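Local atomic coordinates of putative TRAP PERIPLASMIC SOLUTE BINDING PROTEIN (Haemophilus influenzae, PDB entry 4PBQ), a protein that binds L-gulonate, as a periplasmic solute-binding protein that probably delivers its ligand to a TRAP-type membrane transporter. Residues K179-N184 with N296-A301; T50-N53 with Y59-R62; D35-H40 with I212-L217; V96-G101 with K311-A316. One frame throughout, in Å; residues are numbered along the deposited sequence. Where two conformers were deposited one is given.

Contact 1 of 4, residues K179-N184 with N296-A301; sequences KAMNIN and NDMVNA
Met181 and Ala180 pack on Met298 and Ala301 where a Schellman motif closes helix 172-180 against the side of helix 292-312. Met181 and Met298 are both selenomethionines. Asn182 takes the positive phi of the motif, and its N bonds back to Lys179 O at 3.0 Å.

The apolar part is carried by Met181. Its CG stands beside the backbone N (chi1 -59°), and the chain bends again at chi2 and chi3. The bends swing the selenium and CE across to the long helix. CE lies 3.6 Å from Ala301 CB, and SE comes 4.1 Å from Met298 CG. The Met298 side chain runs on away from 179-184, toward Tyr107 and Pro290. The small Ala301 lets the chains come close, with Ala180 and Ala301 CA atoms 6.0 Å apart.

Backbone carbonyls also take van der Waals contact from methyl groups. Ala301 CB sits 3.6 Å from Ala180 O, and Met181 CE touches Met298 O at 3.4 Å.

The polar link is a water. It bridges the two alanines and donates both its hydrogens: to Ala180 O at 3.1 Å and to Ala301 O at 2.7 Å.

Contact 2 of 4, residues T50-N53 with Y59-R62; sequences TIEN and YEIR
This is a buried helix-on-strand contact inside a beta-alpha-beta unit made of strand 25-30, helix 38-54 and strand 59-64. Glu52 and Ile51 of the helix meet Tyr59, Glu60 and Ile61 just after the chain has turned back into the strand.

The polar link is one bond. Ile61 N donates to Glu52 OE2 at 2.9 Å, with an N-H...O angle of 153°. OE2 accepts through its anti lone pair, the one away from OE1. The Glu52 chain is extended beyond CG (chi2 -176°), which carries the carboxylate over to the strand backbone. On the way CG passes 3.4 Å from Tyr59 O. Lys48 NZ forms a salt bridge with the same OE2 and bonds Ile61 O, so one lysine braces both partners.

The apolar link lies beside it. Ile51 CG2 touches Tyr59 CB at 3.9 Å and Ile61 CD1 at 4.0 Å. The two isoleucine side chains cross at about a right angle.

Helix 248-281 adds Phe254 and Ala257 to the Ile51 side. Phe254 also meets the Tyr59 ring edge-to-face, Tyr59 OH bonds Asp250, and strand 25-30 pairs alongside strand 59-64.

Contact 3 of 4, residues D35-H40 with I212-L217; sequences DIHPSH and IKDSGL
Ile36 lays its CD1 methyl against the carboxylate of Asp214, 3.2 Å from OD1 and 3.6 Å from CG. The two side chains run past one another in opposite directions. CG1 of Ile36 is wedged between its own backbone N and carbonyl carbon (chi1 53°), and a second bend at chi2 brings CD1 across to the aspartate.

The other oxygen of Asp214 meets His37. Asp214 OD2 lies at the ring edge, near the ring plane, 3.3 Å from His37 CD2 and 3.6 Å from His37 CB. The imidazole and carboxylate planes stand 89° apart. The approach is to a ring carbon; His37 NE2 is 4.6 Å from Asp214 OD2. No N-H of the ring points at Asp214, and the polarised C-H of CD2 probably gives a weak attraction to OD2.

His37 is the N-cap of helix 38-54. Its ND1 accepts from Ser39 N at 3.2 Å, a capping bond in which the donor is tilted 30° from the ring plane. ND1 also shares a hydrogen bond with Ser39 OG at 2.8 Å. These two bonds set the rotation of the ring and leave its CD2 edge toward Asp214. Pro38 CD lies over one ring face, offset toward the rim. Helix 209-214, which carries Asp214, also sends Met210 onto His37 and Pro38. The His37 side chain is about 9 Å from the bound L-gulonate.

Contact 4 of 4, residues V96-G101 with K311-A316; sequences VDPIFG and KKYDWA
Trp315 turns one face of its indole to Ile99, with Tyr313 CB and Ala316 CB near the rim of the opposite face. Ile99 CG1 stands almost straight above the six-membered ring, 4.0 Å from its centroid and 7° off the normal, a CH-pi contact. Ile99 CD1 lies over the same face, 4.0 Å from Trp315 CD2. The backbone joins in, with Ile99 CA 3.7 Å from CH2 of Trp315. With chi1 at 47°, the Trp315 indole folds back over its own main chain and faces the 3-10 segment 98-101.

Pro98 crosses the phenol of Tyr313 obliquely. Its CB is 3.3 Å from Tyr313 OH and 3.6 Å from CZ. Lys312 CG lies over the centre of one face of the tyrosine ring, and Trp315 CZ2 lies near the rim of the opposite face.

Both sides rest on turns. Asp97 OD1 accepts from Ile99 N at 3.2 Å, an Asx turn that leads into the 3-10 segment. A type I beta turn from Tyr313 to Ala316 links helix 292-312 to helix 316-326. The contact joins this turn to the loop before helix 112-119.

Apart from the Tyr313 hydroxyl against Pro98 CB, the contact is aliphatic carbon on aromatic ring, so dispersion probably dominates.

How the contacts relate
From the N terminus, residues 35-40 open contact 3 at the start of helix 38-54. The same helix then reaches contact 2, which closes a short loop with strand 59-64. Contact 2 is therefore nested within the long loop that contact 3 closes at 212-217, joining helices 38-54 and 209-214. Residues 96-101 open contact 4 and 179-184 open contact 1 before contact 3 closes, so both cross it. Contact 1 closes on helix 292-312, tying it to the end of helix 172-180. Contact 4 closes at the end of helix 292-312 and the turn that follows, tying them to the loop before helix 112-119. Contact 1 is nested inside contact 4.

Contact 1 of 4, residues K179-N184 with N296-A301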
loop_
_atom_site.group_PDB
_atom_site.type_symbol
_atom_site.label_atom_id
_atom_site.label_comp_id
_atom_site.label_asym_id
_atom_site.label_seq_id
_atom_site.Cartn_x
_atom_site.Cartn_y
_atom_site.Cartn_z
ATOM N N LYS A 179 -18.624 -3.799 0.828
ATOM C CA LYS A 179 -19.968 -4.308 1.121
ATOM C C LYS A 179 -20.450 -3.890 2.510
ATOM O O LYS A 179 -21.648 -3.671 2.736
ATOM C CB LYS A 179 -20.008 -5.831 0.949
ATOM C CG LYS A 179 -19.751 -6.257 -0.524
ATOM C CD LYS A 179 -19.723 -7.748 -0.711
ATOM C CE LYS A 179 -21.141 -8.298 -0.643
ATOM N NZ LYS A 179 -21.234 -9.598 -1.319
ATOM N N ALA A 180 -19.535 -3.785 3.464
ATOM C CA ALA A 180 -19.904 -3.321 4.804
ATOM C C ALA A 180 -20.350 -1.853 4.799
ATOM O O ALA A 180 -21.088 -1.416 5.693
ATOM C CB ALA A 180 -18.736 -3.523 5.790
HETATM N N MSE A 181 -19.879 -1.103 3.801
HETATM C CA MSE A 181 -20.265 0.297 3.589
HETATM C C MSE A 181 -21.545 0.442 2.748
HETATM O O MSE A 181 -22.001 1.550 2.511
HETATM C CB MSE A 181 -19.145 1.088 2.908
HETATM C CG MSE A 181 -17.797 1.143 3.664
HETATM SE SE MSE A 181 -17.943 1.874 5.471
HETATM C CE MSE A 181 -17.486 0.293 6.506
ATOM N N ASN A 182 -22.127 -0.686 2.341
ATOM C CA ASN A 182 -23.263 -0.747 1.415
ATOM C C ASN A 182 -22.891 -0.214 0.027
ATOM O O ASN A 182 -23.749 0.280 -0.713
ATOM C CB ASN A 182 -24.495 -0.011 1.987
ATOM C CG ASN A 182 -25.792 -0.550 1.434
ATOM O OD1 ASN A 182 -25.830 -1.653 0.890
ATOM N ND2 ASN A 182 -26.870 0.220 1.578
ATOM N N ILE A 183 -21.592 -0.286 -0.287
ATOM C CA ILE A 183 -21.066 0.023 -1.614
ATOM C C ILE A 183 -21.063 -1.238 -2.470
ATOM O O ILE A 183 -20.866 -2.326 -1.941
ATOM C CB ILE A 183 -19.627 0.567 -1.500
ATOM C CG1 ILE A 183 -19.601 1.919 -0.775
ATOM C CG2 ILE A 183 -18.979 0.689 -2.886
ATOM C CD1 ILE A 183 -18.193 2.371 -0.368
ATOM N N ASN A 184 -21.270 -1.093 -3.790
ATOM C CA ASN A 184 -21.137 -2.211 -4.743
ATOM C C ASN A 184 -19.706 -2.258 -5.300
ATOM O O ASN A 184 -19.369 -1.451 -6.145
ATOM C CB ASN A 184 -22.107 -2.051 -5.919
ATOM C CG ASN A 184 -23.567 -1.947 -5.472
ATOM O OD1 ASN A 184 -23.980 -2.609 -4.522
ATOM N ND2 ASN A 184 -24.348 -1.118 -6.159
ATOM N N ASN A 296 -18.262 8.412 12.125
ATOM C CA ASN A 296 -18.669 7.414 13.077
ATOM C C ASN A 296 -19.469 6.304 12.419
ATOM O O ASN A 296 -19.326 5.146 12.773
ATOM C CB ASN A 296 -19.500 8.057 14.174
ATOM C CG ASN A 296 -18.680 8.945 15.074
ATOM O OD1 ASN A 296 -17.463 8.796 15.168
ATOM N ND2 ASN A 296 -19.347 9.869 15.760
ATOM N N ASP A 297 -20.325 6.656 11.468
ATOM C CA ASP A 297 -21.093 5.643 10.770
ATOM C C ASP A 297 -20.169 4.687 10.009
ATOM O O ASP A 297 -20.431 3.489 9.973
ATOM C CB ASP A 297 -22.072 6.279 9.795
ATOM C CG ASP A 297 -23.304 6.845 10.467
ATOM O OD1 ASP A 297 -23.559 6.560 11.660
ATOM O OD2 ASP A 297 -24.029 7.576 9.774
HETATM N N MSE A 298 -19.113 5.209 9.389
HETATM C CA MSE A 298 -18.172 4.352 8.651
HETATM C C MSE A 298 -17.405 3.432 9.617
HETATM O O MSE A 298 -17.205 2.226 9.347
HETATM C CB MSE A 298 -17.200 5.206 7.835
HETATM C CG MSE A 298 -17.828 5.843 6.606
HETATM SE SE MSE A 298 -16.473 6.614 5.426
HETATM C CE MSE A 298 -16.292 8.349 6.243
ATOM N N VAL A 299 -16.969 4.001 10.736
ATOM C CA VAL A 299 -16.254 3.230 11.720
ATOM C C VAL A 299 -17.139 2.123 12.270
ATOM O O VAL A 299 -16.733 0.965 12.336
ATOM C CB VAL A 299 -15.699 4.114 12.840
ATOM C CG1 VAL A 299 -15.115 3.256 13.947
ATOM C CG2 VAL A 299 -14.629 5.054 12.270
ATOM N N ASN A 300 -18.364 2.468 12.650
ATOM C CA ASN A 300 -19.259 1.474 13.209
ATOM C C ASN A 300 -19.548 0.373 12.196
ATOM O O ASN A 300 -19.593 -0.812 12.547
ATOM C CB ASN A 300 -20.555 2.140 13.681
ATOM C CG ASN A 300 -20.358 2.952 14.940
ATOM O OD1 ASN A 300 -19.397 2.736 15.678
ATOM N ND2 ASN A 300 -21.268 3.888 15.200
ATOM N N ALA A 301 -19.733 0.765 10.938
ATOM C CA ALA A 301 -20.051 -0.198 9.879
ATOM C C ALA A 301 -18.891 -1.183 9.648
ATOM O O ALA A 301 -19.108 -2.311 9.224
ATOM C CB ALA A 301 -20.379 0.536 8.577
HETATM O O HOH W 1 -21.563 -3.048 8.345
#

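Contact 2 of 4, residues T50-N53 with Y59-R62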
loop_
_atom_site.group_PDB
_atom_site.type_symbol
_atom_site.label_atom_id
_atom_site.label_comp_id
_atom_site.label_asym_id
_atom_site.label_seq_id
_atom_site.Cartn_x
_atom_site.Cartn_y
_atom_site.Cartn_z
ATOM N N THR A 50 23.103 3.561 -2.414
ATOM C CA THR A 50 23.873 2.972 -1.323
ATOM C C THR A 50 24.442 1.624 -1.730
ATOM O O THR A 50 25.629 1.349 -1.550
ATOM C CB THR A 50 23.021 2.803 -0.044
ATOM O OG1 THR A 50 22.622 4.094 0.429
ATOM C CG2 THR A 50 23.804 2.067 1.048
ATOM N N ILE A 51 23.587 0.764 -2.262
ATOM C CA ILE A 51 24.031 -0.572 -2.621
ATOM C C ILE A 51 25.092 -0.528 -3.726
ATOM O O ILE A 51 26.151 -1.166 -3.612
ATOM C CB ILE A 51 22.843 -1.443 -3.041
ATOM C CG1 ILE A 51 22.042 -1.840 -1.795
ATOM C CG2 ILE A 51 23.305 -2.705 -3.753
ATOM C CD1 ILE A 51 20.627 -2.389 -2.105
ATOM N N GLU A 52 24.836 0.232 -4.781
ATOM C CA GLU A 52 25.743 0.195 -5.934
ATOM C C GLU A 52 27.105 0.782 -5.541
ATOM O O GLU A 52 28.161 0.252 -5.908
ATOM C CB GLU A 52 25.107 0.940 -7.119
ATOM C CG GLU A 52 23.865 0.214 -7.654
ATOM C CD GLU A 52 23.235 0.857 -8.885
ATOM O OE1 GLU A 52 23.638 1.970 -9.290
ATOM O OE2 GLU A 52 22.310 0.234 -9.453
ATOM N N ASN A 53 27.100 1.861 -4.773
ATOM C CA ASN A 53 28.374 2.446 -4.338
ATOM C C ASN A 53 29.132 1.611 -3.312
ATOM O O ASN A 53 30.339 1.404 -3.428
ATOM C CB ASN A 53 28.162 3.849 -3.781
ATOM C CG ASN A 53 27.885 4.872 -4.858
ATOM O OD1 ASN A 53 28.503 4.854 -5.920
ATOM N ND2 ASN A 53 26.967 5.790 -4.578
ATOM N N TYR A 59 26.528 -5.236 -7.336
ATOM C CA TYR A 59 25.082 -5.347 -7.561
ATOM C C TYR A 59 24.601 -4.109 -8.279
ATOM O O TYR A 59 25.039 -3.004 -7.990
ATOM C CB TYR A 59 24.294 -5.503 -6.237
ATOM C CG TYR A 59 24.787 -6.661 -5.439
ATOM C CD1 TYR A 59 25.862 -6.511 -4.591
ATOM C CD2 TYR A 59 24.219 -7.918 -5.569
ATOM C CE1 TYR A 59 26.369 -7.567 -3.874
ATOM C CE2 TYR A 59 24.724 -8.997 -4.849
ATOM C CZ TYR A 59 25.798 -8.807 -3.996
ATOM O OH TYR A 59 26.307 -9.874 -3.278
ATOM N N GLU A 60 23.664 -4.299 -9.192
ATOM C CA GLU A 60 22.982 -3.187 -9.840
ATOM C C GLU A 60 21.511 -3.327 -9.548
ATOM O O GLU A 60 20.969 -4.410 -9.746
ATOM C CB GLU A 60 23.199 -3.237 -11.354
ATOM C CG GLU A 60 22.429 -2.180 -12.099
ATOM C CD GLU A 60 22.813 -2.093 -13.562
ATOM O OE1 GLU A 60 22.130 -2.716 -14.401
ATOM O OE2 GLU A 60 23.797 -1.388 -13.867
ATOM N N ILE A 61 20.893 -2.265 -9.031
ATOM C CA ILE A 61 19.473 -2.284 -8.697
ATOM C C ILE A 61 18.743 -1.508 -9.791
ATOM O O ILE A 61 18.773 -0.270 -9.800
ATOM C CB ILE A 61 19.195 -1.636 -7.333
ATOM C CG1 ILE A 61 20.145 -2.173 -6.243
ATOM C CG2 ILE A 61 17.718 -1.823 -6.962
ATOM C CD1 ILE A 61 20.082 -3.683 -5.974
ATOM N N ARG A 62 18.161 -2.230 -10.750
ATOM C CA ARG A 62 17.513 -1.587 -11.910
ATOM C C ARG A 62 16.027 -1.335 -11.571
ATOM O O ARG A 62 15.302 -2.267 -11.312
ATOM C CB ARG A 62 17.621 -2.454 -13.168
ATOM C CG ARG A 62 19.062 -2.736 -13.576
ATOM C CD ARG A 62 19.133 -3.248 -15.003
ATOM N NE ARG A 62 18.894 -2.179 -15.973
ATOM C CZ ARG A 62 18.521 -2.382 -17.235
ATOM N NH1 ARG A 62 18.328 -1.349 -18.050
ATOM N NH2 ARG A 62 18.347 -3.619 -17.687
#

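Contact 3 of 4, residues D35-H40 with I212-L217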
loop_
_atom_site.group_PDB
_atom_site.type_symbol
_atom_site.label_atom_id
_atom_site.label_comp_id
_atom_site.label_asym_id
_atom_site.label_seq_id
_atom_site.Cartn_x
_atom_site.Cartn_y
_atom_site.Cartn_z
ATOM N N ASP A 35 7.233 7.211 -11.285
ATOM C CA ASP A 35 8.635 7.539 -11.031
ATOM C C ASP A 35 8.857 8.805 -10.228
ATOM O O ASP A 35 9.998 9.107 -9.855
ATOM C CB ASP A 35 9.438 7.537 -12.318
ATOM C CG ASP A 35 9.069 8.659 -13.287
ATOM O OD1 ASP A 35 8.211 9.507 -13.015
ATOM O OD2 ASP A 35 9.690 8.696 -14.357
ATOM N N ILE A 36 7.792 9.553 -9.935
ATOM C CA ILE A 36 7.930 10.687 -9.034
ATOM C C ILE A 36 7.236 10.454 -7.695
ATOM O O ILE A 36 7.160 11.352 -6.855
ATOM C CB ILE A 36 7.505 12.030 -9.667
ATOM C CG1 ILE A 36 6.107 11.963 -10.268
ATOM C CG2 ILE A 36 8.511 12.437 -10.733
ATOM C CD1 ILE A 36 5.022 11.825 -9.248
ATOM N N HIS A 37 6.750 9.235 -7.482
ATOM C CA HIS A 37 6.273 8.872 -6.149
ATOM C C HIS A 37 7.462 8.890 -5.161
ATOM O O HIS A 37 8.596 8.516 -5.518
ATOM C CB HIS A 37 5.600 7.483 -6.192
ATOM C CG HIS A 37 4.836 7.152 -4.957
ATOM N ND1 HIS A 37 5.390 6.450 -3.912
ATOM C CD2 HIS A 37 3.556 7.418 -4.601
ATOM C CE1 HIS A 37 4.483 6.297 -2.964
ATOM N NE2 HIS A 37 3.372 6.889 -3.352
ATOM N N PRO A 38 7.217 9.270 -3.902
ATOM C CA PRO A 38 8.342 9.240 -2.937
ATOM C C PRO A 38 9.096 7.913 -2.801
ATOM O O PRO A 38 10.304 7.910 -2.568
ATOM C CB PRO A 38 7.662 9.619 -1.615
ATOM C CG PRO A 38 6.571 10.577 -2.056
ATOM C CD PRO A 38 6.035 9.929 -3.332
ATOM N N SER A 39 8.402 6.795 -2.918
ATOM C CA SER A 39 9.059 5.490 -2.932
ATOM C C SER A 39 10.095 5.385 -4.050
ATOM O O SER A 39 11.197 4.864 -3.842
ATOM C CB SER A 39 8.025 4.337 -3.029
ATOM O OG SER A 39 7.280 4.418 -4.222
ATOM N N HIS A 40 9.779 5.898 -5.231
ATOM C CA HIS A 40 10.703 5.771 -6.343
ATOM C C HIS A 40 11.897 6.671 -6.128
ATOM O O HIS A 40 13.023 6.259 -6.354
ATOM C CB HIS A 40 10.069 6.143 -7.678
ATOM C CG HIS A 40 10.930 5.784 -8.848
ATOM N ND1 HIS A 40 10.955 4.523 -9.388
ATOM C CD2 HIS A 40 11.819 6.506 -9.564
ATOM C CE1 HIS A 40 11.826 4.472 -10.380
ATOM N NE2 HIS A 40 12.364 5.668 -10.507
ATOM N N ILE A 212 -3.714 9.079 -6.354
ATOM C CA ILE A 212 -4.749 9.806 -7.071
ATOM C C ILE A 212 -4.173 10.944 -7.919
ATOM O O ILE A 212 -4.609 11.165 -9.046
ATOM C CB ILE A 212 -5.812 10.290 -6.078
ATOM C CG1 ILE A 212 -6.549 9.066 -5.554
ATOM C CG2 ILE A 212 -6.789 11.262 -6.737
ATOM C CD1 ILE A 212 -7.498 9.365 -4.396
ATOM N N LYS A 213 -3.144 11.632 -7.422
ATOM C CA LYS A 213 -2.519 12.674 -8.228
ATOM C C LYS A 213 -1.621 12.053 -9.293
ATOM O O LYS A 213 -1.707 12.418 -10.470
ATOM C CB LYS A 213 -1.671 13.622 -7.389
ATOM C CG LYS A 213 -1.134 14.797 -8.221
ATOM C CD LYS A 213 -0.050 15.594 -7.531
ATOM C CE LYS A 213 0.549 16.564 -8.523
ATOM N NZ LYS A 213 1.705 17.370 -7.992
ATOM N N ASP A 214 -0.713 11.174 -8.850
ATOM C CA ASP A 214 0.385 10.696 -9.709
ATOM C C ASP A 214 -0.206 9.978 -10.921
ATOM O O ASP A 214 0.343 10.037 -12.017
ATOM C CB ASP A 214 1.238 9.674 -8.968
ATOM C CG ASP A 214 2.103 10.267 -7.836
ATOM O OD1 ASP A 214 2.232 11.502 -7.687
ATOM O OD2 ASP A 214 2.683 9.428 -7.091
ATOM N N SER A 215 -1.291 9.247 -10.691
ATOM C CA SER A 215 -1.932 8.449 -11.739
ATOM C C SER A 215 -2.737 9.276 -12.738
ATOM O O SER A 215 -3.090 8.773 -13.815
ATOM C CB SER A 215 -2.894 7.447 -11.113
ATOM O OG SER A 215 -3.968 8.156 -10.503
ATOM N N GLY A 216 -3.032 10.525 -12.383
ATOM C CA GLY A 216 -3.931 11.354 -13.167
ATOM C C GLY A 216 -5.410 11.036 -12.926
ATOM O O GLY A 216 -6.276 11.611 -13.583
ATOM N N LEU A 217 -5.708 10.133 -11.995
ATOM C CA LEU A 217 -7.122 9.830 -11.691
ATOM C C LEU A 217 -7.894 11.072 -11.257
ATOM O O LEU A 217 -9.105 11.166 -11.492
ATOM C CB LEU A 217 -7.246 8.732 -10.624
ATOM C CG LEU A 217 -7.120 7.319 -11.182
ATOM C CD1 LEU A 217 -6.922 6.310 -10.034
ATOM C CD2 LEU A 217 -8.340 6.954 -12.021
#

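Contact 4 of 4, residues V96-G101 with K311-A316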
loop_
_atom_site.group_PDB
_atom_site.type_symbol
_atom_site.label_atom_id
_atom_site.label_comp_id
_atom_site.label_asym_id
_atom_site.label_seq_id
_atom_site.Cartn_x
_atom_site.Cartn_y
_atom_site.Cartn_z
ATOM N N VAL A 96 -2.620 -15.551 -0.120
ATOM C CA VAL A 96 -1.944 -16.806 0.174
ATOM C C VAL A 96 -1.980 -17.083 1.677
ATOM O O VAL A 96 -2.194 -18.217 2.095
ATOM C CB VAL A 96 -0.488 -16.794 -0.339
ATOM C CG1 VAL A 96 0.276 -18.043 0.126
ATOM C CG2 VAL A 96 -0.492 -16.693 -1.850
ATOM N N ASP A 97 -1.780 -16.048 2.481
ATOM C CA ASP A 97 -1.805 -16.177 3.932
ATOM C C ASP A 97 -2.329 -14.866 4.478
ATOM O O ASP A 97 -1.683 -13.828 4.354
ATOM C CB ASP A 97 -0.397 -16.474 4.484
ATOM C CG ASP A 97 -0.387 -16.760 5.984
ATOM O OD1 ASP A 97 -1.310 -16.309 6.689
ATOM O OD2 ASP A 97 0.561 -17.433 6.474
ATOM N N PRO A 98 -3.491 -14.901 5.128
ATOM C CA PRO A 98 -4.170 -13.644 5.462
ATOM C C PRO A 98 -3.422 -12.781 6.472
ATOM O O PRO A 98 -3.740 -11.603 6.574
ATOM C CB PRO A 98 -5.508 -14.097 6.062
ATOM C CG PRO A 98 -5.654 -15.526 5.692
ATOM C CD PRO A 98 -4.287 -16.086 5.499
ATOM N N ILE A 99 -2.465 -13.341 7.206
ATOM C CA ILE A 99 -1.781 -12.547 8.220
ATOM C C ILE A 99 -1.098 -11.323 7.594
ATOM O O ILE A 99 -0.993 -10.260 8.217
ATOM C CB ILE A 99 -0.786 -13.393 9.068
ATOM C CG1 ILE A 99 -0.434 -12.614 10.340
ATOM C CG2 ILE A 99 0.450 -13.770 8.264
ATOM C CD1 ILE A 99 -0.110 -13.467 11.526
ATOM N N PHE A 100 -0.648 -11.468 6.358
ATOM C CA PHE A 100 0.080 -10.371 5.701
ATOM C C PHE A 100 -0.794 -9.162 5.404
ATOM O O PHE A 100 -0.281 -8.068 5.148
ATOM C CB PHE A 100 0.752 -10.856 4.406
ATOM C CG PHE A 100 1.696 -11.998 4.627
ATOM C CD1 PHE A 100 2.716 -11.893 5.574
ATOM C CD2 PHE A 100 1.572 -13.170 3.914
ATOM C CE1 PHE A 100 3.595 -12.952 5.800
ATOM C CE2 PHE A 100 2.426 -14.246 4.162
ATOM C CZ PHE A 100 3.445 -14.129 5.102
ATOM N N GLY A 101 -2.110 -9.341 5.414
ATOM C CA GLY A 101 -3.003 -8.244 5.106
ATOM C C GLY A 101 -3.465 -7.416 6.306
ATOM O O GLY A 101 -4.236 -6.453 6.141
ATOM N N LYS A 311 -13.524 -14.565 14.423
ATOM C CA LYS A 311 -14.122 -15.889 14.289
ATOM C C LYS A 311 -13.351 -16.849 13.395
ATOM O O LYS A 311 -13.462 -18.065 13.560
ATOM C CB LYS A 311 -15.542 -15.791 13.745
ATOM C CG LYS A 311 -16.493 -15.088 14.660
ATOM C CD LYS A 311 -17.930 -15.393 14.286
ATOM C CE LYS A 311 -18.899 -14.695 15.226
ATOM N NZ LYS A 311 -18.491 -14.800 16.660
ATOM N N LYS A 312 -12.607 -16.332 12.426
ATOM C CA LYS A 312 -12.012 -17.204 11.416
ATOM C C LYS A 312 -10.493 -17.309 11.537
ATOM O O LYS A 312 -9.890 -18.244 11.005
ATOM C CB LYS A 312 -12.420 -16.742 10.013
ATOM C CG LYS A 312 -11.892 -15.385 9.618
ATOM C CD LYS A 312 -12.480 -14.933 8.269
ATOM C CE LYS A 312 -12.099 -13.484 7.950
ATOM N NZ LYS A 312 -12.489 -13.028 6.582
ATOM N N TYR A 313 -9.884 -16.363 12.250
ATOM C CA TYR A 313 -8.431 -16.357 12.453
ATOM C C TYR A 313 -8.087 -16.559 13.931
ATOM O O TYR A 313 -8.429 -15.728 14.769
ATOM C CB TYR A 313 -7.834 -15.035 11.997
ATOM C CG TYR A 313 -8.085 -14.663 10.559
ATOM C CD1 TYR A 313 -8.162 -15.626 9.558
ATOM C CD2 TYR A 313 -8.261 -13.342 10.209
ATOM C CE1 TYR A 313 -8.386 -15.267 8.248
ATOM C CE2 TYR A 313 -8.483 -12.975 8.909
ATOM C CZ TYR A 313 -8.547 -13.938 7.928
ATOM O OH TYR A 313 -8.756 -13.547 6.620
ATOM N N ASP A 314 -7.410 -17.658 14.246
ATOM C CA ASP A 314 -7.046 -17.956 15.631
ATOM C C ASP A 314 -5.965 -17.020 16.174
ATOM O O ASP A 314 -5.706 -17.008 17.378
ATOM C CB ASP A 314 -6.555 -19.405 15.754
ATOM C CG ASP A 314 -5.096 -19.559 15.360
ATOM O OD1 ASP A 314 -4.228 -19.464 16.253
ATOM O OD2 ASP A 314 -4.813 -19.761 14.163
ATOM N N TRP A 315 -5.341 -16.237 15.297
ATOM C CA TRP A 315 -4.265 -15.329 15.703
ATOM C C TRP A 315 -4.706 -13.878 15.825
ATOM O O TRP A 315 -3.942 -13.030 16.291
ATOM C CB TRP A 315 -3.124 -15.400 14.680
ATOM C CG TRP A 315 -3.601 -15.306 13.246
ATOM C CD1 TRP A 315 -3.866 -16.349 12.405
ATOM C CD2 TRP A 315 -3.888 -14.111 12.501
ATOM N NE1 TRP A 315 -4.302 -15.883 11.198
ATOM C CE2 TRP A 315 -4.321 -14.512 11.226
ATOM C CE3 TRP A 315 -3.826 -12.746 12.791
ATOM C CZ2 TRP A 315 -4.687 -13.597 10.241
ATOM C CZ3 TRP A 315 -4.198 -11.841 11.819
ATOM C CH2 TRP A 315 -4.616 -12.267 10.557
ATOM N N ALA A 316 -5.921 -13.576 15.382
ATOM C CA ALA A 316 -6.305 -12.184 15.210
ATOM C C ALA A 316 -6.367 -11.444 16.539
ATOM O O ALA A 316 -5.888 -10.324 16.637
ATOM C CB ALA A 316 -7.613 -12.077 14.461
#